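Local coordinates for protein DNA polymerase (Pyrobaculum calidifontis, PDB 5MDN) that probably catalyses template-directed DNA synthesis, adding deoxyribonucleotides from their triphosphates to a growing strand with release of diphosphate, as a family B polymerase, at residues A[112-115]-A[116-119]; A[302-305]-A[306-309]; A[330-333]-A[334-338]; A[444-448]-A[449-453]; A[466-469]-A[470-474]. All coordinates share one frame; numbering follows the deposited sequence.

Interaction 1 (A[112-115]-A[116-119])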
loop_
_atom_site.group_PDB
_atom_site.type_symbol
_atom_site.label_atom_id
_atom_site.label_comp_id
_atom_site.label_asym_id
_atom_site.label_seq_id
_atom_site.Cartn_x
_atom_site.Cartn_y
_atom_site.Cartn_z
ATOM N N ASP A 112 9.751 -1.324 -21.548
ATOM C CA ASP A 112 8.472 -1.465 -20.861
ATOM C C ASP A 112 8.218 -0.340 -19.860
ATOM O O ASP A 112 7.514 -0.537 -18.866
ATOM C CB ASP A 112 8.393 -2.819 -20.161
ATOM C CG ASP A 112 9.467 -2.992 -19.108
ATOM O OD1 ASP A 112 10.577 -2.450 -19.295
ATOM O OD2 ASP A 112 9.198 -3.665 -18.090
ATOM N N ILE A 113 8.779 0.841 -20.097
ATOM C CA ILE A 113 8.583 1.977 -19.203
ATOM C C ILE A 113 7.414 2.791 -19.742
ATOM O O ILE A 113 7.446 3.253 -20.889
ATOM C CB ILE A 113 9.855 2.836 -19.086
ATOM C CG1 ILE A 113 10.867 2.236 -18.094
ATOM C CG2 ILE A 113 9.508 4.261 -18.668
ATOM C CD1 ILE A 113 11.393 0.863 -18.448
ATOM N N ARG A 114 6.370 2.951 -18.929
ATOM C CA ARG A 114 5.175 3.648 -19.387
ATOM C C ARG A 114 5.506 5.095 -19.739
ATOM O O ARG A 114 6.346 5.736 -19.101
ATOM C CB ARG A 114 4.057 3.563 -18.342
ATOM C CG ARG A 114 4.256 4.366 -17.084
ATOM C CD ARG A 114 3.102 4.107 -16.119
ATOM N NE ARG A 114 3.183 2.778 -15.517
ATOM C CZ ARG A 114 3.376 2.557 -14.220
ATOM N NH1 ARG A 114 3.499 3.580 -13.386
ATOM N NH2 ARG A 114 3.448 1.317 -13.757
ATOM N N TYR A 115 4.840 5.592 -20.781
ATOM C CA TYR A 115 5.315 6.764 -21.511
ATOM C C TYR A 115 5.394 8.007 -20.626
ATOM O O TYR A 115 6.416 8.703 -20.616
ATOM C CB TYR A 115 4.413 7.002 -22.723
ATOM C CG TYR A 115 4.788 8.197 -23.566
ATOM C CD1 TYR A 115 6.007 8.244 -24.232
ATOM C CD2 TYR A 115 3.907 9.255 -23.739
ATOM C CE1 TYR A 115 6.352 9.327 -25.016
ATOM C CE2 TYR A 115 4.242 10.339 -24.528
ATOM C CZ TYR A 115 5.465 10.371 -25.162
ATOM O OH TYR A 115 5.798 11.452 -25.946
ATOM N N TYR A 116 4.325 8.318 -19.885
ATOM C CA TYR A 116 4.345 9.558 -19.111
ATOM C C TYR A 116 5.284 9.489 -17.911
ATOM O O TYR A 116 5.686 10.539 -17.396
ATOM C CB TYR A 116 2.928 9.949 -18.673
ATOM C CG TYR A 116 2.278 9.070 -17.627
ATOM C CD1 TYR A 116 1.822 7.796 -17.941
ATOM C CD2 TYR A 116 2.085 9.534 -16.331
ATOM C CE1 TYR A 116 1.214 7.001 -16.988
ATOM C CE2 TYR A 116 1.478 8.746 -15.373
ATOM C CZ TYR A 116 1.045 7.481 -15.706
ATOM O OH TYR A 116 0.441 6.690 -14.756
ATOM N N MET A 117 5.647 8.288 -17.451
ATOM C CA MET A 117 6.728 8.174 -16.476
ATOM C C MET A 117 8.089 8.357 -17.137
ATOM O O MET A 117 9.001 8.939 -16.538
ATOM C CB MET A 117 6.660 6.827 -15.758
ATOM C CG MET A 117 5.506 6.690 -14.780
ATOM S SD MET A 117 5.566 7.902 -13.450
ATOM C CE MET A 117 7.155 7.522 -12.717
ATOM N N ARG A 118 8.242 7.852 -18.364
ATOM C CA ARG A 118 9.455 8.098 -19.140
ATOM C C ARG A 118 9.722 9.592 -19.281
ATOM O O ARG A 118 10.860 10.051 -19.128
ATOM C CB ARG A 118 9.323 7.445 -20.516
ATOM C CG ARG A 118 10.557 7.543 -21.399
ATOM C CD ARG A 118 11.577 6.461 -21.077
ATOM N NE ARG A 118 12.528 6.874 -20.054
ATOM C CZ ARG A 118 13.494 6.095 -19.581
ATOM N NH1 ARG A 118 13.635 4.860 -20.043
ATOM N NH2 ARG A 118 14.318 6.548 -18.648
ATOM N N TYR A 119 8.678 10.367 -19.586
ATOM C CA TYR A 119 8.841 11.806 -19.775
ATOM C C TYR A 119 9.317 12.488 -18.498
ATOM O O TYR A 119 10.273 13.271 -18.518
ATOM C CB TYR A 119 7.528 12.422 -20.256
ATOM C CG TYR A 119 7.588 13.922 -20.425
ATOM C CD1 TYR A 119 8.072 14.489 -21.596
ATOM C CD2 TYR A 119 7.157 14.771 -19.415
ATOM C CE1 TYR A 119 8.130 15.861 -21.753
ATOM C CE2 TYR A 119 7.212 16.141 -19.561
ATOM C CZ TYR A 119 7.698 16.682 -20.733
ATOM O OH TYR A 119 7.753 18.048 -20.882
#

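Interaction 2 (A[302-305]-A[306-309])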
loop_
_atom_site.group_PDB
_atom_site.type_symbol
_atom_site.label_atom_id
_atom_site.label_comp_id
_atom_site.label_asym_id
_atom_site.label_seq_id
_atom_site.Cartn_x
_atom_site.Cartn_y
_atom_site.Cartn_z
ATOM N N VAL A 302 -9.039 9.379 15.027
ATOM C CA VAL A 302 -9.868 10.382 14.368
ATOM C C VAL A 302 -11.316 10.223 14.823
ATOM O O VAL A 302 -12.075 11.198 14.858
ATOM C CB VAL A 302 -9.740 10.306 12.832
ATOM C CG1 VAL A 302 -8.276 10.225 12.426
ATOM C CG2 VAL A 302 -10.516 9.129 12.267
ATOM N N MET A 303 -11.715 8.995 15.160
ATOM C CA MET A 303 -13.070 8.750 15.638
ATOM C C MET A 303 -13.103 7.506 16.510
ATOM O O MET A 303 -12.586 6.457 16.115
ATOM C CB MET A 303 -14.045 8.583 14.469
ATOM C CG MET A 303 -15.505 8.705 14.867
ATOM S SD MET A 303 -16.605 8.900 13.453
ATOM C CE MET A 303 -16.125 10.526 12.883
ATOM N N LYS A 304 -13.714 7.623 17.686
ATOM C CA LYS A 304 -13.782 6.496 18.603
ATOM C C LYS A 304 -14.927 5.586 18.179
ATOM O O LYS A 304 -16.060 6.039 17.988
ATOM C CB LYS A 304 -13.961 6.963 20.046
ATOM C CG LYS A 304 -13.365 5.991 21.056
ATOM C CD LYS A 304 -12.796 6.704 22.268
ATOM C CE LYS A 304 -11.430 6.140 22.631
ATOM N NZ LYS A 304 -10.817 6.845 23.789
ATOM N N ARG A 305 -14.617 4.299 18.019
ATOM C CA ARG A 305 -15.602 3.323 17.567
ATOM C C ARG A 305 -16.803 3.239 18.502
ATOM O O ARG A 305 -17.931 3.021 18.045
ATOM C CB ARG A 305 -14.919 1.965 17.422
ATOM C CG ARG A 305 -15.681 0.911 16.658
ATOM C CD ARG A 305 -14.697 -0.115 16.111
ATOM N NE ARG A 305 -15.335 -1.374 15.749
ATOM C CZ ARG A 305 -15.586 -2.348 16.618
ATOM N NH1 ARG A 305 -15.249 -2.201 17.892
ATOM N NH2 ARG A 305 -16.171 -3.468 16.217
ATOM N N SER A 306 -16.590 3.422 19.807
ATOM C CA SER A 306 -17.699 3.393 20.756
ATOM C C SER A 306 -18.509 4.683 20.790
ATOM O O SER A 306 -19.622 4.677 21.324
ATOM C CB SER A 306 -17.179 3.086 22.161
ATOM O OG SER A 306 -16.258 4.072 22.592
ATOM N N GLU A 307 -17.992 5.783 20.241
ATOM C CA GLU A 307 -18.745 7.027 20.134
ATOM C C GLU A 307 -19.354 7.213 18.748
ATOM O O GLU A 307 -19.571 8.349 18.312
ATOM C CB GLU A 307 -17.868 8.229 20.489
ATOM C CG GLU A 307 -17.209 8.164 21.858
ATOM C CD GLU A 307 -16.339 9.379 22.134
ATOM O OE1 GLU A 307 -16.508 10.405 21.433
ATOM O OE2 GLU A 307 -15.490 9.307 23.051
ATOM N N ARG A 308 -19.620 6.116 18.042
ATOM C CA ARG A 308 -19.932 6.156 16.621
ATOM C C ARG A 308 -21.012 5.134 16.297
ATOM O O ARG A 308 -21.070 4.055 16.892
ATOM C CB ARG A 308 -18.685 5.880 15.760
ATOM C CG ARG A 308 -18.986 5.781 14.274
ATOM C CD ARG A 308 -18.399 4.511 13.687
ATOM N NE ARG A 308 -18.507 4.475 12.230
ATOM C CZ ARG A 308 -17.568 4.895 11.390
ATOM N NH1 ARG A 308 -16.427 5.387 11.854
ATOM N NH2 ARG A 308 -17.769 4.816 10.083
ATOM N N VAL A 309 -21.877 5.498 15.348
ATOM C CA VAL A 309 -22.924 4.598 14.887
ATOM C C VAL A 309 -22.301 3.496 14.041
ATOM O O VAL A 309 -21.414 3.749 13.214
ATOM C CB VAL A 309 -23.983 5.386 14.098
ATOM C CG1 VAL A 309 -25.064 4.463 13.571
ATOM C CG2 VAL A 309 -24.585 6.483 14.965
#

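Interaction 3 (A[330-333]-A[334-338])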
loop_
_atom_site.group_PDB
_atom_site.type_symbol
_atom_site.label_atom_id
_atom_site.label_comp_id
_atom_site.label_asym_id
_atom_site.label_seq_id
_atom_site.Cartn_x
_atom_site.Cartn_y
_atom_site.Cartn_z
ATOM N N MET A 330 -27.982 7.106 7.701
ATOM C CA MET A 330 -27.321 8.319 7.234
ATOM C C MET A 330 -26.120 8.656 8.108
ATOM O O MET A 330 -25.013 8.872 7.602
ATOM C CB MET A 330 -28.318 9.478 7.226
ATOM C CG MET A 330 -27.888 10.677 6.405
ATOM S SD MET A 330 -29.051 12.045 6.556
ATOM C CE MET A 330 -29.169 12.576 4.850
ATOM N N ARG A 331 -26.311 8.671 9.430
ATOM C CA ARG A 331 -25.209 9.006 10.326
ATOM C C ARG A 331 -24.086 7.982 10.239
ATOM O O ARG A 331 -22.914 8.328 10.433
ATOM C CB ARG A 331 -25.715 9.150 11.759
ATOM C CG ARG A 331 -24.656 9.673 12.703
ATOM C CD ARG A 331 -25.150 10.908 13.428
ATOM N NE ARG A 331 -24.041 11.727 13.910
ATOM C CZ ARG A 331 -24.137 13.020 14.202
ATOM N NH1 ARG A 331 -25.297 13.651 14.064
ATOM N NH2 ARG A 331 -23.075 13.686 14.632
ATOM N N TYR A 332 -24.420 6.723 9.956
ATOM C CA TYR A 332 -23.391 5.743 9.629
ATOM C C TYR A 332 -22.576 6.206 8.426
ATOM O O TYR A 332 -21.342 6.118 8.423
ATOM C CB TYR A 332 -24.037 4.382 9.361
ATOM C CG TYR A 332 -23.085 3.311 8.867
ATOM C CD1 TYR A 332 -22.224 2.659 9.742
ATOM C CD2 TYR A 332 -23.058 2.945 7.527
ATOM C CE1 TYR A 332 -21.355 1.679 9.292
ATOM C CE2 TYR A 332 -22.196 1.968 7.070
ATOM C CZ TYR A 332 -21.347 1.338 7.957
ATOM O OH TYR A 332 -20.484 0.364 7.508
ATOM N N VAL A 333 -23.258 6.694 7.388
ATOM C CA VAL A 333 -22.568 7.183 6.200
ATOM C C VAL A 333 -21.766 8.443 6.522
ATOM O O VAL A 333 -20.647 8.622 6.026
ATOM C CB VAL A 333 -23.583 7.414 5.065
ATOM C CG1 VAL A 333 -22.967 8.215 3.945
ATOM C CG2 VAL A 333 -24.107 6.087 4.548
ATOM N N LEU A 334 -22.314 9.331 7.362
ATOM C CA LEU A 334 -21.578 10.541 7.728
ATOM C C LEU A 334 -20.347 10.215 8.565
ATOM O O LEU A 334 -19.286 10.818 8.374
ATOM C CB LEU A 334 -22.474 11.525 8.484
ATOM C CG LEU A 334 -23.360 12.507 7.712
ATOM C CD1 LEU A 334 -22.544 13.253 6.662
ATOM C CD2 LEU A 334 -24.560 11.834 7.082
ATOM N N ASP A 335 -20.468 9.269 9.499
ATOM C CA ASP A 335 -19.305 8.867 10.281
ATOM C C ASP A 335 -18.243 8.210 9.409
ATOM O O ASP A 335 -17.049 8.291 9.720
ATOM C CB ASP A 335 -19.729 7.933 11.414
ATOM C CG ASP A 335 -20.455 8.663 12.528
ATOM O OD1 ASP A 335 -20.258 9.890 12.660
ATOM O OD2 ASP A 335 -21.221 8.014 13.273
ATOM N N ASP A 336 -18.653 7.551 8.324
ATOM C CA ASP A 336 -17.687 7.024 7.365
ATOM C C ASP A 336 -16.898 8.149 6.703
ATOM O O ASP A 336 -15.663 8.164 6.738
ATOM C CB ASP A 336 -18.402 6.175 6.311
ATOM C CG ASP A 336 -18.701 4.769 6.793
ATOM O OD1 ASP A 336 -18.025 4.305 7.732
ATOM O OD2 ASP A 336 -19.606 4.123 6.226
ATOM N N VAL A 337 -17.603 9.103 6.088
ATOM C CA VAL A 337 -16.927 10.154 5.329
ATOM C C VAL A 337 -16.167 11.100 6.254
ATOM O O VAL A 337 -15.117 11.635 5.875
ATOM C CB VAL A 337 -17.935 10.905 4.436
ATOM C CG1 VAL A 337 -18.883 11.764 5.268
ATOM C CG2 VAL A 337 -17.206 11.750 3.401
ATOM N N ARG A 338 -16.665 11.323 7.474
ATOM C CA ARG A 338 -15.920 12.141 8.427
ATOM C C ARG A 338 -14.634 11.447 8.857
ATOM O O ARG A 338 -13.600 12.100 9.037
ATOM C CB ARG A 338 -16.789 12.477 9.638
ATOM C CG ARG A 338 -17.720 13.659 9.408
ATOM C CD ARG A 338 -19.010 13.537 10.203
ATOM N NE ARG A 338 -19.558 14.847 10.553
ATOM C CZ ARG A 338 -20.812 15.053 10.942
ATOM N NH1 ARG A 338 -21.658 14.035 11.027
ATOM N NH2 ARG A 338 -21.222 16.279 11.240
#

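Interaction 4 (A[444-448]-A[449-453])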
loop_
_atom_site.group_PDB
_atom_site.type_symbol
_atom_site.label_atom_id
_atom_site.label_comp_id
_atom_site.label_asym_id
_atom_site.label_seq_id
_atom_site.Cartn_x
_atom_site.Cartn_y
_atom_site.Cartn_z
ATOM N N GLU A 444 38.939 -12.869 -10.235
ATOM C CA GLU A 444 39.207 -12.326 -8.909
ATOM C C GLU A 444 40.434 -11.416 -8.809
ATOM O O GLU A 444 41.109 -11.444 -7.774
ATOM C CB GLU A 444 39.330 -13.458 -7.889
ATOM C CG GLU A 444 38.058 -14.280 -7.730
ATOM C CD GLU A 444 38.072 -15.552 -8.541
ATOM O OE1 GLU A 444 38.985 -15.709 -9.374
ATOM O OE2 GLU A 444 37.166 -16.389 -8.350
ATOM N N PRO A 445 40.790 -10.600 -9.835
ATOM C CA PRO A 445 41.794 -9.562 -9.566
ATOM C C PRO A 445 41.246 -8.546 -8.580
ATOM O O PRO A 445 40.328 -7.787 -8.907
ATOM C CB PRO A 445 42.049 -8.933 -10.940
ATOM C CG PRO A 445 41.664 -9.959 -11.907
ATOM C CD PRO A 445 40.516 -10.695 -11.283
ATOM N N ASP A 446 41.788 -8.530 -7.373
ATOM C CA ASP A 446 41.487 -7.460 -6.433
ATOM C C ASP A 446 42.060 -6.155 -6.964
ATOM O O ASP A 446 43.284 -6.048 -7.122
ATOM C CB ASP A 446 42.068 -7.778 -5.058
ATOM C CG ASP A 446 41.494 -9.048 -4.462
ATOM O OD1 ASP A 446 41.052 -9.923 -5.236
ATOM O OD2 ASP A 446 41.483 -9.174 -3.218
ATOM N N PRO A 447 41.237 -5.156 -7.265
ATOM C CA PRO A 447 41.764 -3.879 -7.752
ATOM C C PRO A 447 42.643 -3.230 -6.701
ATOM O O PRO A 447 42.512 -3.525 -5.504
ATOM C CB PRO A 447 40.497 -3.051 -8.019
ATOM C CG PRO A 447 39.401 -4.063 -8.167
ATOM C CD PRO A 447 39.765 -5.169 -7.228
ATOM N N PRO A 448 43.572 -2.363 -7.112
ATOM C CA PRO A 448 44.437 -1.686 -6.129
ATOM C C PRO A 448 43.679 -0.990 -5.010
ATOM O O PRO A 448 44.188 -0.922 -3.882
ATOM C CB PRO A 448 45.220 -0.689 -6.990
ATOM C CG PRO A 448 45.254 -1.312 -8.345
ATOM C CD PRO A 448 43.944 -2.035 -8.500
ATOM N N GLU A 449 42.479 -0.464 -5.284
ATOM C CA GLU A 449 41.712 0.205 -4.236
ATOM C C GLU A 449 41.313 -0.756 -3.121
ATOM O O GLU A 449 41.119 -0.327 -1.978
ATOM C CB GLU A 449 40.475 0.885 -4.826
ATOM C CG GLU A 449 39.813 0.147 -5.977
ATOM C CD GLU A 449 40.358 0.569 -7.328
ATOM O OE1 GLU A 449 41.551 0.312 -7.596
ATOM O OE2 GLU A 449 39.598 1.169 -8.118
ATOM N N GLY A 450 41.187 -2.042 -3.422
ATOM C CA GLY A 450 40.956 -3.059 -2.416
ATOM C C GLY A 450 39.613 -3.744 -2.576
ATOM O O GLY A 450 38.831 -3.455 -3.482
ATOM N N VAL A 451 39.362 -4.680 -1.656
ATOM C CA VAL A 451 38.158 -5.502 -1.637
ATOM C C VAL A 451 37.709 -5.636 -0.186
ATOM O O VAL A 451 38.497 -5.479 0.749
ATOM C CB VAL A 451 38.413 -6.898 -2.277
ATOM C CG1 VAL A 451 37.189 -7.806 -2.202
ATOM C CG2 VAL A 451 38.856 -6.756 -3.724
ATOM N N VAL A 452 36.422 -5.925 -0.004
ATOM C CA VAL A 452 35.860 -6.263 1.297
ATOM C C VAL A 452 35.134 -7.592 1.162
ATOM O O VAL A 452 34.372 -7.798 0.210
ATOM C CB VAL A 452 34.909 -5.169 1.824
ATOM C CG1 VAL A 452 35.696 -3.941 2.252
ATOM C CG2 VAL A 452 33.870 -4.796 0.773
ATOM N N VAL A 453 35.385 -8.500 2.100
ATOM C CA VAL A 453 34.815 -9.840 2.074
ATOM C C VAL A 453 33.679 -9.897 3.081
ATOM O O VAL A 453 33.837 -9.476 4.234
ATOM C CB VAL A 453 35.878 -10.909 2.378
ATOM C CG1 VAL A 453 35.310 -12.305 2.173
ATOM C CG2 VAL A 453 37.110 -10.699 1.511
#

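Interaction 5 (A[466-469]-A[470-474])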
loop_
_atom_site.group_PDB
_atom_site.type_symbol
_atom_site.label_atom_id
_atom_site.label_comp_id
_atom_site.label_asym_id
_atom_site.label_seq_id
_atom_site.Cartn_x
_atom_site.Cartn_y
_atom_site.Cartn_z
ATOM N N THR A 466 32.289 3.878 -5.973
ATOM C CA THR A 466 31.029 3.599 -5.341
ATOM C C THR A 466 29.985 3.010 -6.254
ATOM O O THR A 466 29.822 3.408 -7.357
ATOM C CB THR A 466 30.471 4.842 -4.660
ATOM O OG1 THR A 466 29.928 5.659 -5.648
ATOM C CG2 THR A 466 31.510 5.634 -4.089
ATOM N N GLY A 467 29.306 2.003 -5.787
ATOM C CA GLY A 467 28.315 1.327 -6.565
ATOM C C GLY A 467 27.069 2.107 -6.748
ATOM O O GLY A 467 26.861 3.093 -6.161
ATOM N N PHE A 468 26.194 1.609 -7.560
ATOM C CA PHE A 468 24.958 2.319 -7.874
ATOM C C PHE A 468 24.059 2.438 -6.650
ATOM O O PHE A 468 23.636 3.540 -6.284
ATOM C CB PHE A 468 24.223 1.618 -9.017
ATOM C CG PHE A 468 22.870 2.200 -9.312
ATOM C CD1 PHE A 468 22.730 3.545 -9.609
ATOM C CD2 PHE A 468 21.739 1.401 -9.290
ATOM C CE1 PHE A 468 21.486 4.084 -9.879
ATOM C CE2 PHE A 468 20.492 1.934 -9.559
ATOM C CZ PHE A 468 20.365 3.276 -9.853
ATOM N N ILE A 469 23.751 1.307 -6.005
ATOM C CA ILE A 469 22.870 1.346 -4.834
ATOM C C ILE A 469 23.476 2.143 -3.692
ATOM O O ILE A 469 22.754 2.944 -3.077
ATOM C CB ILE A 469 22.465 -0.082 -4.430
ATOM C CG1 ILE A 469 21.695 -0.757 -5.567
ATOM C CG2 ILE A 469 21.625 -0.059 -3.160
ATOM C CD1 ILE A 469 20.425 -0.032 -5.955
ATOM N N PRO A 470 24.761 1.993 -3.337
ATOM C CA PRO A 470 25.317 2.891 -2.311
ATOM C C PRO A 470 25.225 4.360 -2.683
ATOM O O PRO A 470 24.872 5.184 -1.832
ATOM C CB PRO A 470 26.772 2.421 -2.191
ATOM C CG PRO A 470 26.731 0.994 -2.583
ATOM C CD PRO A 470 25.708 0.914 -3.677
ATOM N N ALA A 471 25.499 4.709 -3.942
ATOM C CA ALA A 471 25.425 6.107 -4.357
ATOM C C ALA A 471 24.026 6.677 -4.149
ATOM O O ALA A 471 23.875 7.848 -3.781
ATOM C CB ALA A 471 25.850 6.245 -5.820
ATOM N N VAL A 472 22.990 5.867 -4.384
ATOM C CA VAL A 472 21.616 6.331 -4.201
ATOM C C VAL A 472 21.314 6.542 -2.723
ATOM O O VAL A 472 20.745 7.567 -2.327
ATOM C CB VAL A 472 20.629 5.339 -4.841
ATOM C CG1 VAL A 472 19.199 5.725 -4.502
ATOM C CG2 VAL A 472 20.835 5.286 -6.344
ATOM N N LEU A 473 21.691 5.573 -1.887
ATOM C CA LEU A 473 21.464 5.705 -0.454
ATOM C C LEU A 473 22.227 6.894 0.112
ATOM O O LEU A 473 21.700 7.633 0.951
ATOM C CB LEU A 473 21.888 4.425 0.259
ATOM C CG LEU A 473 21.098 3.184 -0.140
ATOM C CD1 LEU A 473 21.814 1.920 0.310
ATOM C CD2 LEU A 473 19.695 3.250 0.429
ATOM N N LYS A 474 23.478 7.081 -0.322
ATOM C CA LYS A 474 24.262 8.232 0.125
ATOM C C LYS A 474 23.531 9.539 -0.158
ATOM O O LYS A 474 23.564 10.470 0.654
ATOM C CB LYS A 474 25.636 8.234 -0.551
ATOM C CG LYS A 474 26.545 7.089 -0.131
ATOM C CD LYS A 474 27.963 7.234 -0.644
ATOM C CE LYS A 474 28.756 5.992 -0.290
ATOM N NZ LYS A 474 30.127 6.055 -0.851
#

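Interaction 1 (A[112-115]-A[116-119])
Arg114 and Arg118 are joined by the first regular turn of a helix: the amide N of Arg118 donates to Arg114 O at 2.9 Å. The next rung repeats the pattern, Tyr119 N reaching Tyr115 O at 3.0 Å, while Met117 N makes a weak, bent bond to the Arg114 carbonyl. One carbonyl at the N-cap position thus serves two amides of the opening turn.

The side chains make the start of the helix a worked example of how a residue at the N-cap position can also pack. With its CG set between the backbone N and the carbonyl carbon (chi1 71°), Arg114 runs alongside its followers, not out into the preceding loop. Its CG lies 3.5 Å from Met117 CG, and its CD is 3.6 Å from Tyr116 CE1. Both neighbours point the same way as the arginine, so the aliphatic shaft is flanked by a thioether chain and a phenol ring, and the guanidinium continues past them to Tyr265. On a different flank, Ile113 CG2 touches Arg118 CB at 3.7 Å. The Arg118 head passes on to Glu110 and Asp122, whose carboxylates form salt bridges with it.

Tyr116 places the turn close to a metal, its side chain lying about 5 Å from both a bound magnesium ion and the side chain of Asp363. This is the first turn of helix 115-123, with Arg114 at the N-cap position, entered from the loop after strand 105-109 and set beside the magnesium site of Asp7 and Asp363.

Interaction 2 (A[302-305]-A[306-309])
Lys304, Arg305 and Arg308 carry most of this contact, each in a different way. Lys304 lies across the tight turn that follows it: its carbonyl accepts a bond from Glu307 N at 3.0 Å. Its side chain crosses that of Glu307 at a slant, with Lys304 CB 3.9 Å from Glu307 CG and Lys304 CD 3.8 Å from Glu307 OE2. The lysine thus offers its methylene carbons to the acid, and its ammonium stays further off, NZ being 5.3 Å from Glu307 OE2, too far for a salt bridge.

Arg305 occupies the bend itself. Its extended shaft leaves the turn for the preceding helix, 293-299, where Asp294 takes NE in a salt bridge.

Arg308 folds back under the turn. Its CB lies 3.4 Å from Lys304 O, and further out the chain crosses Met303 at about a right angle. The sulfur there meets two parts of the arginine, Met303 SD being 4.0 Å from Arg308 CG and 3.9 Å from Arg308 NH1. With CG anti to the backbone N (chi1 175°), Arg308 heads inward to Asp336 on helix 326-356, its salt-bridge partner.

The chemistry is therefore divided: within the turn the charged ends meet carbon or sulfur, not each other, whereas both arginine heads find their carboxylates on flanking helices. Arg305 and Arg308 so link the loop by salt bridges to helices 293-299 and 326-356, while one backbone bond closes the bend.

Interaction 3 (A[330-333]-A[334-338])
Tyr332 and Asp336, one helical turn apart, cross obliquely with ring and carboxylate planes 71° from each other. Asp336 OD2 stands 3.5 Å above one face of the ring, displaced toward the rim and nearest CE2, while OD1 belongs to a salt bridge with Arg308. Exchanging Tyr332 for an alanine would remove that flat wall and is likely to leave the OD2 side of the carboxylate freer to turn. The four-residue spacing matches the Tyr-x3-Asp signature of the third exonuclease motif in this family. Asp336 and Asp169 are close like charges, their side chains about 3 Å apart, and Asp169 binds magnesium in a structure of this protein.

Elsewhere on the helix, Met330 CG lies 3.6 Å from Leu334 CD2, the two chains side by side. Arg331 slants past Asp335, with Arg331 NE 4.4 Å from Asp335 OD1, beyond a salt bridge. Over one face of the Arg331 guanidinium comes Arg338 NH1, 3.9 Å from Arg331 NH2, a close pair of like charges with planes 30° apart.

Regular backbone bonds, such as Asp335 N to Arg331 O at 2.8 Å, hold these rungs of helix 326-356. Met330 and Leu334 rest on strand 198-202, Val333 and Val337 on strands 165-172 and 186-193.

Interaction 4 (A[444-448]-A[449-453])
Asp446 and Val451 meet because each sends a branch anti to its own carbonyl carbon, CG in the aspartate (chi1 -61°) and CG2 in the valine. The two side chains cross at about a right angle, and the methyl lies over a face of the carboxylate, Val451 CG2 being 3.6 Å from Asp446 CG. A torsion of another kind shapes Glu449: its CG stands between the backbone N and the carbonyl carbon (chi1 36°), and a bend at the next bond swings the acid back over the prolines before it. There Glu449 OE1 is 3.5 Å from Pro447 CB and equally far, 3.5 Å, from Pro448 CD.

Between these contacts the chain reverses in a type I beta turn from Pro447 to Gly450. Its bond joins Gly450 N to Pro447 O at 2.9 Å. Pro448 suits the second place of the turn, where the ring's restricted phi is the one required. Gly450 suits the last, since its phi of 116° would press a side chain against the preceding carbonyl oxygen. Beyond the turn Val451 opens strand 451-453, and its CG2 also approaches Pro447 CD at 4.0 Å.

Pro448 touches a crystal neighbour, so details of the turn may owe something to the lattice. Strand 460-462 lies alongside, and its Arg460 forms a salt bridge with Asp446 OD1. Two proline rings, a glycine and one backbone bond thus define the bend, the acid groups rest against proline and valine carbons, and the charge of Asp446 is met from the paired strand.

Interaction 5 (A[466-469]-A[470-474])
Phe468 and Val472 make a CH-pi contact in this first helical turn: the CG2 methyl of the valine sits over one face of the ring, 4.2 Å from its centroid and 26° off the normal. The methyl leans toward the CE1 edge of that face. Phe468 has its CG anti to the backbone N (chi1 174°), which turns a ring face to Val472 CG2.

One residue on, Ile469 is met by a branch of Leu473 that comes up from the next turn, Leu473 CD1 lying 4.0 Å from Ile469 CG2. The ring of the adjacent Pro470 fits in close to the opening of the helix, where Pro470 CD lies 3.5 Å from Gly467 O. A CB on Gly467 would sit tightly against Pro470 CD, consistent with glycine there. A glycine in place of Pro470 would take away this ring and would probably open a gap beside the Gly467 carbonyl, leaving the helix start more flexible.

On the exposed side the extended Lys474 reaches back toward the loop, so that NZ lies 3.5 Å from Thr466 CG2. Regular bonds such as Ala471 N to Gly467 O, 3.1 Å, close the turn behind the N-cap glycine.

The amides at this helix start are taken up by Asn433, Asp437 and Ser435. Around it, Phe468, Ile469 and Val472 pack on helix 370-384, Leu473 on helix 424-431, and Ile469 with Leu473 on helix 514-519, at the start of helix 468-486, which is consistent with one of the two fingers helices of family B polymerases.

In the fold
All five contacts are local, yet their chemistry follows their place. Interaction 5 is the most buried and mainly apolar, whereas interaction 2 is a surface turn edged with charged side chains and interaction 4 one set by prolines and a glycine. Interactions 1 and 3, partly buried, each stand near magnesium-binding residues, but at different sites. Helix starts are common to interactions 1 and 5, each led by an N-cap residue and each packing on helix 370-384, with nearest atoms about 11 Å apart. Interactions 2 and 3 touch directly, through the salt bridge of Arg308 with Asp336. Interaction 4 lies furthest from the chain centre, about 18 Å between centres from interaction 5.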